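Local coordinates for putative transcriptional regulator (Bacillus cytotoxicus NVH 391-98, PDB 3K4H), which probably regulates transcription as a LacI-type DNA-binding protein whose ligand-binding part holds a glucose-containing sugar between two lobes, at residues I108-V122 with S267-L279. Sequence-based numbering, arbitrary orientation.
Sequences ITYVDNDNYTAAREV and STAKCIIIPHKLL. With GLC (alpha-D-glucopyranose), chain C.
His276 sets its ring between its own backbone N and carbonyl carbon (chi1 65°), which lays it against Ala118 and Glu121. With Glu121 CG anti to the carbonyl carbon (chi1 -79°), the extended chain carries the carboxylate to the ring edge. His276 NE2 donates to Glu121 OE1 at 2.7 Å, almost straight. OE1 is met on its syn side and lies near the ring plane, although the two flat groups are turned 51° apart. Ala118 CB sits over one ring face, a CH-pi contact 3.6 Å from the His276 centroid. At the ring edge, one water joins His276 ND1, Ile274 O and Asp114 N.

In the sheet of the N-terminal lobe, strands 110-112 and 271-273 run parallel. Asp112 bonds through both N and O to the residues flanking Ile273: its N donates to Ile272 O at 2.9 Å, and its O accepts from Ile274 N at 3.0 Å. Cys271 CB packs over one face of the Tyr110 ring, while SG approaches obliquely, 3.9 Å from the centroid.

Asn113 ND2 donates to Ile274 O at 3.3 Å, from above the carbonyl plane, and also to Val245 O. Glucose O6 lies doubtfully close to Asn113 OD1. Asp112 OD1 accepts from glucose O4, and Asn115 ND2 donates to O6. Cys271 and Ile273 pair with an antiparallel strand of the second subunit.

Both segments pass between the two lobes, as in LacI-family hinges. Asp112 and Asn113, at the sugar, are thus bonded directly to the second segment. The nearby Glu121 carboxylate would probably favour a protonated His276, though its charge is not seen.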
ATOM      1  N   ILE A 108      -1.235   7.393 -12.902  1.00 56.96           N
ATOM      2  CA  ILE A 108      -2.657   7.157 -12.652  1.00 54.43           C
ATOM      3  C   ILE A 108      -3.008   7.292 -11.174  1.00 52.19           C
ATOM      4  O   ILE A 108      -2.287   6.757 -10.319  1.00 51.72           O
ATOM      5  CB  ILE A 108      -3.042   5.750 -13.125  1.00 54.45           C
ATOM      6  CG1 ILE A 108      -2.708   5.583 -14.606  1.00 50.57           C
ATOM      7  CG2 ILE A 108      -4.530   5.446 -12.855  1.00 50.47           C
ATOM      8  CD1 ILE A 108      -2.439   4.127 -15.018  1.00 54.45           C
ATOM      9  N   THR A 109      -4.149   7.873 -10.862  1.00 50.40           N
ATOM     10  CA  THR A 109      -4.596   7.939  -9.482  1.00 49.29           C
ATOM     11  C   THR A 109      -5.577   6.844  -9.179  1.00 48.21           C
ATOM     12  O   THR A 109      -6.537   6.697  -9.847  1.00 48.20           O
ATOM     13  CB  THR A 109      -5.318   9.194  -9.229  1.00 49.22           C
ATOM     14  OG1 THR A 109      -4.575  10.252  -9.798  1.00 60.33           O
ATOM     15  CG2 THR A 109      -5.411   9.419  -7.800  1.00 58.74           C
ATOM     16  N   TYR A 110      -5.317   6.063  -8.163  1.00 47.09           N
ATOM     17  CA  TYR A 110      -6.131   4.935  -7.894  1.00 46.39           C
ATOM     18  C   TYR A 110      -6.392   4.688  -6.441  1.00 44.70           C
ATOM     19  O   TYR A 110      -5.684   5.155  -5.636  1.00 43.01           O
ATOM     20  CB  TYR A 110      -5.547   3.736  -8.586  1.00 46.58           C
ATOM     21  CG  TYR A 110      -4.335   3.185  -7.964  1.00 55.37           C
ATOM     22  CD1 TYR A 110      -4.426   2.336  -6.921  1.00 46.77           C
ATOM     23  CD2 TYR A 110      -3.101   3.474  -8.448  1.00 47.22           C
ATOM     24  CE1 TYR A 110      -3.349   1.821  -6.366  1.00 55.55           C
ATOM     25  CE2 TYR A 110      -2.008   2.962  -7.888  1.00 56.06           C
ATOM     26  CZ  TYR A 110      -2.134   2.134  -6.842  1.00 47.70           C
ATOM     27  OH  TYR A 110      -1.032   1.597  -6.261  1.00 56.57           O
ATOM     28  N   VAL A 111      -7.465   3.982  -6.139  1.00 44.25           N
ATOM     29  CA  VAL A 111      -7.854   3.597  -4.801  1.00 43.66           C
ATOM     30  C   VAL A 111      -7.856   2.093  -4.700  1.00 44.78           C
ATOM     31  O   VAL A 111      -8.264   1.451  -5.592  1.00 45.67           O
ATOM     32  CB  VAL A 111      -9.209   4.080  -4.499  1.00 42.85           C
ATOM     33  CG1 VAL A 111      -9.509   3.826  -3.138  1.00 32.03           C
ATOM     34  CG2 VAL A 111      -9.271   5.478  -4.723  1.00 32.62           C
ATOM     35  N   ASP A 112      -7.296   1.526  -3.659  1.00 44.99           N
ATOM     36  CA  ASP A 112      -7.184   0.094  -3.592  1.00 45.51           C
ATOM     37  C   ASP A 112      -7.032  -0.368  -2.198  1.00 44.75           C
ATOM     38  O   ASP A 112      -6.898   0.411  -1.352  1.00 45.73           O
ATOM     39  CB  ASP A 112      -6.006  -0.346  -4.408  1.00 47.05           C
ATOM     40  CG  ASP A 112      -6.041  -1.772  -4.750  1.00 57.78           C
ATOM     41  OD1 ASP A 112      -7.083  -2.375  -4.656  1.00 47.45           O
ATOM     42  OD2 ASP A 112      -5.019  -2.298  -5.126  1.00 48.65           O
ATOM     43  N   ASN A 113      -7.147  -1.647  -1.953  1.00 43.73           N
ATOM     44  CA  ASN A 113      -6.729  -2.212  -0.704  1.00 43.61           C
ATOM     45  C   ASN A 113      -5.381  -2.829  -0.904  1.00 43.52           C
ATOM     46  O   ASN A 113      -5.021  -3.100  -1.984  1.00 43.66           O
ATOM     47  CB  ASN A 113      -7.614  -3.329  -0.267  1.00 43.50           C
ATOM     48  CG  ASN A 113      -9.013  -3.037  -0.396  1.00 39.28           C
ATOM     49  OD1 ASN A 113      -9.624  -3.399  -1.345  1.00 42.90           O
ATOM     50  ND2 ASN A 113      -9.566  -2.468   0.601  1.00 43.45           N
ATOM     51  N   ASP A 114      -4.626  -3.067   0.137  1.00 43.29           N
ATOM     52  CA  ASP A 114      -3.345  -3.729  -0.053  1.00 44.25           C
ATOM     53  C   ASP A 114      -3.594  -5.219  -0.183  1.00 45.36           C
ATOM     54  O   ASP A 114      -3.329  -6.004   0.751  1.00 46.31           O
ATOM     55  CB  ASP A 114      -2.400  -3.444   1.104  1.00 44.90           C
ATOM     56  CG  ASP A 114      -1.026  -4.033   0.890  1.00 45.23           C
ATOM     57  OD1 ASP A 114      -0.183  -3.868   1.780  1.00 45.05           O
ATOM     58  OD2 ASP A 114      -0.788  -4.674  -0.156  1.00 46.02           O
ATOM     59  N   ASN A 115      -4.132  -5.593  -1.341  1.00 45.02           N
ATOM     60  CA  ASN A 115      -4.532  -6.943  -1.638  1.00 44.67           C
ATOM     61  C   ASN A 115      -3.404  -7.956  -1.512  1.00 44.54           C
ATOM     62  O   ASN A 115      -3.628  -9.086  -1.086  1.00 43.77           O
ATOM     63  CB  ASN A 115      -5.103  -6.974  -3.033  1.00 45.62           C
ATOM     64  CG  ASN A 115      -6.517  -6.507  -3.065  1.00 60.49           C
ATOM     65  OD1 ASN A 115      -7.318  -6.920  -2.224  1.00 47.60           O
ATOM     66  ND2 ASN A 115      -6.847  -5.629  -4.013  1.00 46.60           N
ATOM     67  N   TYR A 116      -2.189  -7.546  -1.869  1.00 44.97           N
ATOM     68  CA  TYR A 116      -1.046  -8.424  -1.720  1.00 44.89           C
ATOM     69  C   TYR A 116      -0.921  -8.844  -0.274  1.00 46.07           C
ATOM     70  O   TYR A 116      -0.863 -10.040   0.023  1.00 47.26           O
ATOM     71  CB  TYR A 116       0.241  -7.766  -2.191  1.00 44.26           C
ATOM     72  CG  TYR A 116       1.436  -8.651  -2.004  1.00 45.80           C
ATOM     73  CD1 TYR A 116       1.808  -9.568  -2.977  1.00 44.24           C
ATOM     74  CD2 TYR A 116       2.183  -8.596  -0.829  1.00 44.22           C
ATOM     75  CE1 TYR A 116       2.917 -10.388  -2.779  1.00 46.31           C
ATOM     76  CE2 TYR A 116       3.262  -9.399  -0.628  1.00 45.85           C
ATOM     77  CZ  TYR A 116       3.623 -10.287  -1.600  1.00 43.86           C
ATOM     78  OH  TYR A 116       4.704 -11.080  -1.367  1.00 46.94           O
ATOM     79  N   THR A 117      -0.908  -7.870   0.626  1.00 45.84           N
ATOM     80  CA  THR A 117      -0.787  -8.168   2.036  1.00 46.29           C
ATOM     81  C   THR A 117      -2.023  -8.834   2.644  1.00 46.92           C
ATOM     82  O   THR A 117      -1.893  -9.675   3.544  1.00 46.77           O
ATOM     83  CB  THR A 117      -0.403  -6.921   2.821  1.00 46.33           C
ATOM     84  OG1 THR A 117       0.733  -6.323   2.178  1.00 39.25           O
ATOM     85  CG2 THR A 117      -0.038  -7.283   4.254  1.00 37.42           C
ATOM     86  N   ALA A 118      -3.219  -8.477   2.168  1.00 47.00           N
ATOM     87  CA  ALA A 118      -4.403  -9.117   2.729  1.00 46.40           C
ATOM     88  C   ALA A 118      -4.274 -10.623   2.493  1.00 47.81           C
ATOM     89  O   ALA A 118      -4.400 -11.393   3.443  1.00 49.21           O
ATOM     90  CB  ALA A 118      -5.672  -8.555   2.161  1.00 44.61           C
ATOM     91  N   ALA A 119      -3.941 -11.023   1.257  1.00 47.45           N
ATOM     92  CA  ALA A 119      -3.817 -12.438   0.859  1.00 46.77           C
ATOM     93  C   ALA A 119      -2.656 -13.129   1.558  1.00 47.55           C
ATOM     94  O   ALA A 119      -2.773 -14.276   1.970  1.00 48.73           O
ATOM     95  CB  ALA A 119      -3.691 -12.579  -0.656  1.00 45.88           C
ATOM     96  N   ARG A 120      -1.541 -12.436   1.700  1.00 46.99           N
ATOM     97  CA  ARG A 120      -0.454 -12.938   2.512  1.00 47.15           C
ATOM     98  C   ARG A 120      -0.967 -13.269   3.896  1.00 47.07           C
ATOM     99  O   ARG A 120      -0.646 -14.313   4.430  1.00 47.31           O
ATOM    100  CB  ARG A 120       0.661 -11.884   2.630  1.00 47.69           C
ATOM    101  CG  ARG A 120       1.773 -12.021   1.635  1.00 48.63           C
ATOM    102  CD  ARG A 120       2.979 -12.655   2.282  1.00 48.27           C
ATOM    103  NE  ARG A 120       4.225 -11.980   1.899  1.00 49.91           N
ATOM    104  CZ  ARG A 120       5.292 -11.860   2.687  1.00 48.50           C
ATOM    105  NH1 ARG A 120       5.298 -12.364   3.913  1.00 49.98           N
ATOM    106  NH2 ARG A 120       6.358 -11.230   2.244  1.00 50.10           N
ATOM    107  N   GLU A 121      -1.758 -12.371   4.482  1.00 47.26           N
ATOM    108  CA  GLU A 121      -2.185 -12.525   5.863  1.00 47.52           C
ATOM    109  C   GLU A 121      -3.155 -13.696   6.007  1.00 47.99           C
ATOM    110  O   GLU A 121      -3.031 -14.506   6.943  1.00 48.77           O
ATOM    111  CB  GLU A 121      -2.815 -11.248   6.379  1.00 47.81           C
ATOM    112  CG  GLU A 121      -1.839 -10.162   6.789  1.00 53.15           C
ATOM    113  CD  GLU A 121      -2.530  -8.818   6.989  1.00 48.23           C
ATOM    114  OE1 GLU A 121      -3.695  -8.657   6.564  1.00 53.67           O
ATOM    115  OE2 GLU A 121      -1.908  -7.906   7.562  1.00 53.62           O
ATOM    116  N   VAL A 122      -4.102 -13.795   5.075  1.00 47.10           N
ATOM    117  CA  VAL A 122      -4.998 -14.937   5.020  1.00 47.04           C
ATOM    118  C   VAL A 122      -4.201 -16.253   4.928  1.00 47.49           C
ATOM    119  O   VAL A 122      -4.541 -17.238   5.590  1.00 47.74           O
ATOM    120  CB  VAL A 122      -6.002 -14.808   3.845  1.00 47.00           C
ATOM    121  CG1 VAL A 122      -6.758 -16.094   3.618  1.00 45.40           C
ATOM    122  CG2 VAL A 122      -7.000 -13.706   4.128  1.00 46.49           C
ATOM    123  N   SER A 267      -2.872  18.339 -11.344  1.00 79.91           N
ATOM    124  CA  SER A 267      -2.908  17.340 -10.330  1.00 79.72           C
ATOM    125  C   SER A 267      -1.744  16.445 -10.230  1.00 79.03           C
ATOM    126  O   SER A 267      -0.995  16.275 -11.164  1.00 79.46           O
ATOM    127  CB  SER A 267      -4.243  16.614 -10.316  1.00 79.80           C
ATOM    128  OG  SER A 267      -5.199  17.437  -9.675  1.00 80.12           O
ATOM    129  N   THR A 268      -1.602  15.878  -9.063  1.00 77.44           N
ATOM    130  CA  THR A 268      -0.584  14.910  -8.852  1.00 75.62           C
ATOM    131  C   THR A 268      -1.276  13.603  -8.632  1.00 73.30           C
ATOM    132  O   THR A 268      -2.320  13.541  -8.021  1.00 73.54           O
ATOM    133  CB  THR A 268       0.197  15.233  -7.637  1.00 75.94           C
ATOM    134  OG1 THR A 268      -0.183  16.533  -7.168  1.00 79.85           O
ATOM    135  CG2 THR A 268       1.642  15.196  -7.977  1.00 79.71           C
ATOM    136  N   ALA A 269      -0.683  12.563  -9.168  1.00 70.48           N
ATOM    137  CA  ALA A 269      -1.186  11.236  -9.033  1.00 67.79           C
ATOM    138  C   ALA A 269      -0.654  10.536  -7.817  1.00 64.64           C
ATOM    139  O   ALA A 269       0.512  10.376  -7.647  1.00 64.27           O
ATOM    140  CB  ALA A 269      -0.849  10.477 -10.232  1.00 68.18           C
ATOM    141  N   LYS A 270      -1.572  10.107  -6.986  1.00 62.23           N
ATOM    142  CA  LYS A 270      -1.319   9.372  -5.760  1.00 59.72           C
ATOM    143  C   LYS A 270      -2.097   8.068  -5.792  1.00 56.75           C
ATOM    144  O   LYS A 270      -2.949   7.865  -6.649  1.00 56.94           O
ATOM    145  CB  LYS A 270      -1.801  10.191  -4.565  1.00 60.21           C
ATOM    146  CG  LYS A 270      -3.217  10.713  -4.755  1.00 57.39           C
ATOM    147  CD  LYS A 270      -3.643  11.609  -3.631  1.00 61.14           C
ATOM    148  CE  LYS A 270      -4.192  12.918  -4.188  1.00 57.95           C
ATOM    149  NZ  LYS A 270      -5.604  13.164  -3.728  1.00 62.45           N
ATOM    150  N   CYS A 271      -1.816   7.213  -4.822  1.00 53.77           N
ATOM    151  CA  CYS A 271      -2.556   6.002  -4.578  1.00 50.98           C
ATOM    152  C   CYS A 271      -3.149   6.065  -3.169  1.00 48.93           C
ATOM    153  O   CYS A 271      -2.491   6.516  -2.252  1.00 50.12           O
ATOM    154  CB  CYS A 271      -1.582   4.843  -4.724  1.00 50.93           C
ATOM    155  SG  CYS A 271      -1.936   3.390  -3.769  1.00 58.92           S
ATOM    156  N   ILE A 272      -4.378   5.612  -2.986  1.00 46.77           N
ATOM    157  CA  ILE A 272      -5.035   5.643  -1.668  1.00 45.60           C
ATOM    158  C   ILE A 272      -5.352   4.234  -1.186  1.00 45.04           C
ATOM    159  O   ILE A 272      -6.085   3.507  -1.841  1.00 45.40           O
ATOM    160  CB  ILE A 272      -6.326   6.506  -1.699  1.00 45.57           C
ATOM    161  CG1 ILE A 272      -5.966   7.915  -2.190  1.00 48.06           C
ATOM    162  CG2 ILE A 272      -6.962   6.562  -0.341  1.00 46.85           C
ATOM    163  CD1 ILE A 272      -7.064   8.982  -2.110  1.00 47.27           C
ATOM    164  N   ILE A 273      -4.801   3.834  -0.045  1.00 44.28           N
ATOM    165  CA  ILE A 273      -4.977   2.460   0.422  1.00 43.64           C
ATOM    166  C   ILE A 273      -5.969   2.396   1.577  1.00 43.82           C
ATOM    167  O   ILE A 273      -5.704   2.946   2.659  1.00 45.42           O
ATOM    168  CB  ILE A 273      -3.633   1.807   0.819  1.00 43.13           C
ATOM    169  CG1 ILE A 273      -2.653   1.810  -0.354  1.00 41.85           C
ATOM    170  CG2 ILE A 273      -3.838   0.379   1.327  1.00 42.22           C
ATOM    171  CD1 ILE A 273      -3.175   1.211  -1.648  1.00 43.33           C
ATOM    172  N   ILE A 274      -7.096   1.727   1.346  1.00 42.11           N
ATOM    173  CA  ILE A 274      -8.164   1.605   2.336  1.00 41.85           C
ATOM    174  C   ILE A 274      -7.920   0.325   3.137  1.00 42.08           C
ATOM    175  O   ILE A 274      -7.638  -0.725   2.556  1.00 43.20           O
ATOM    176  CB  ILE A 274      -9.559   1.568   1.615  1.00 42.42           C
ATOM    177  CG1 ILE A 274     -10.175   2.961   1.453  1.00 52.56           C
ATOM    178  CG2 ILE A 274     -10.564   0.725   2.365  1.00 52.68           C
ATOM    179  CD1 ILE A 274      -9.453   3.882   0.512  1.00 42.61           C
ATOM    180  N   PRO A 275      -8.041   0.381   4.471  1.00 41.10           N
ATOM    181  CA  PRO A 275      -7.771  -0.805   5.271  1.00 40.75           C
ATOM    182  C   PRO A 275      -8.739  -1.943   5.031  1.00 42.10           C
ATOM    183  O   PRO A 275      -9.936  -1.732   4.767  1.00 42.19           O
ATOM    184  CB  PRO A 275      -7.961  -0.323   6.700  1.00 40.15           C
ATOM    185  CG  PRO A 275      -7.879   1.154   6.635  1.00 42.67           C
ATOM    186  CD  PRO A 275      -8.500   1.487   5.312  1.00 41.24           C
ATOM    187  N   HIS A 276      -8.198  -3.148   5.154  1.00 42.96           N
ATOM    188  CA  HIS A 276      -8.959  -4.379   5.123  1.00 43.59           C
ATOM    189  C   HIS A 276      -8.921  -5.016   6.511  1.00 44.37           C
ATOM    190  O   HIS A 276      -8.124  -4.616   7.341  1.00 44.26           O
ATOM    191  CB  HIS A 276      -8.339  -5.320   4.105  1.00 43.66           C
ATOM    192  CG  HIS A 276      -6.957  -5.768   4.467  1.00 44.02           C
ATOM    193  ND1 HIS A 276      -5.831  -5.044   4.136  1.00 43.62           N
ATOM    194  CD2 HIS A 276      -6.520  -6.865   5.133  1.00 43.24           C
ATOM    195  CE1 HIS A 276      -4.759  -5.679   4.574  1.00 43.41           C
ATOM    196  NE2 HIS A 276      -5.148  -6.787   5.181  1.00 44.12           N
ATOM    197  N   LYS A 277      -9.787  -5.995   6.759  1.00 45.56           N
ATOM    198  CA  LYS A 277      -9.832  -6.710   8.033  1.00 46.44           C
ATOM    199  C   LYS A 277     -10.240  -8.155   7.796  1.00 45.43           C
ATOM    200  O   LYS A 277     -11.275  -8.429   7.202  1.00 45.61           O
ATOM    201  CB  LYS A 277     -10.866  -6.073   8.940  1.00 48.76           C
ATOM    202  CG  LYS A 277     -10.467  -6.054  10.375  1.00 67.57           C
ATOM    203  CD  LYS A 277     -11.697  -6.086  11.257  1.00 53.36           C
ATOM    204  CE  LYS A 277     -11.329  -5.906  12.735  1.00 67.57           C
ATOM    205  NZ  LYS A 277     -11.599  -4.477  13.041  1.00 55.73           N
ATOM    206  N   LEU A 278      -9.442  -9.087   8.281  1.00 44.31           N
ATOM    207  CA  LEU A 278      -9.810 -10.476   8.202  1.00 43.41           C
ATOM    208  C   LEU A 278     -10.818 -10.832   9.306  1.00 44.20           C
ATOM    209  O   LEU A 278     -10.476 -10.774  10.493  1.00 43.65           O
ATOM    210  CB  LEU A 278      -8.557 -11.307   8.321  1.00 42.41           C
ATOM    211  CG  LEU A 278      -8.729 -12.804   8.476  1.00 40.27           C
ATOM    212  CD1 LEU A 278      -9.446 -13.440   7.277  1.00 42.18           C
ATOM    213  CD2 LEU A 278      -7.331 -13.306   8.611  1.00 42.25           C
ATOM    214  N   LEU A 279     -12.033 -11.180   8.951  1.00 45.01           N
ATOM    215  CA  LEU A 279     -12.989 -11.556   9.943  1.00 45.81           C
ATOM    216  C   LEU A 279     -13.067 -13.010   9.990  1.00 46.84           C
ATOM    217  O   LEU A 279     -13.517 -13.593   9.072  1.00 47.04           O
ATOM    218  CB  LEU A 279     -14.361 -11.152   9.525  1.00 45.49           C
ATOM    219  CG  LEU A 279     -14.514  -9.733   9.116  1.00 61.72           C
ATOM    220  CD1 LEU A 279     -15.861  -9.555   8.686  1.00 45.19           C
ATOM    221  CD2 LEU A 279     -14.252  -8.940  10.281  1.00 45.94           C
TER
HETATM  222  C1  GLC C   2     -12.685  -4.083  -6.892  0.80 64.38           C
HETATM  223  C2  GLC C   2     -11.964  -3.464  -8.071  0.80 67.12           C
HETATM  224  C3  GLC C   2     -10.519  -3.925  -7.991  0.80 63.80           C
HETATM  225  C4  GLC C   2      -9.886  -3.495  -6.654  0.80 66.70           C
HETATM  226  C5  GLC C   2     -10.735  -3.953  -5.492  0.80 63.54           C
HETATM  227  C6  GLC C   2     -10.175  -3.366  -4.219  0.80 66.30           C
HETATM  228  O2  GLC C   2     -12.560  -3.930  -9.260  0.80 64.29           O
HETATM  229  O3  GLC C   2      -9.871  -3.448  -9.150  0.80 67.39           O
HETATM  230  O4  GLC C   2      -8.687  -4.160  -6.414  0.80 62.79           O
HETATM  231  O5  GLC C   2     -12.103  -3.612  -5.682  0.80 67.28           O
HETATM  232  O6  GLC C   2      -9.616  -4.440  -3.512  0.80 63.06           O
HETATM  233  O   HOH W   1      -5.491  -2.557   2.654  1.00 46.67           O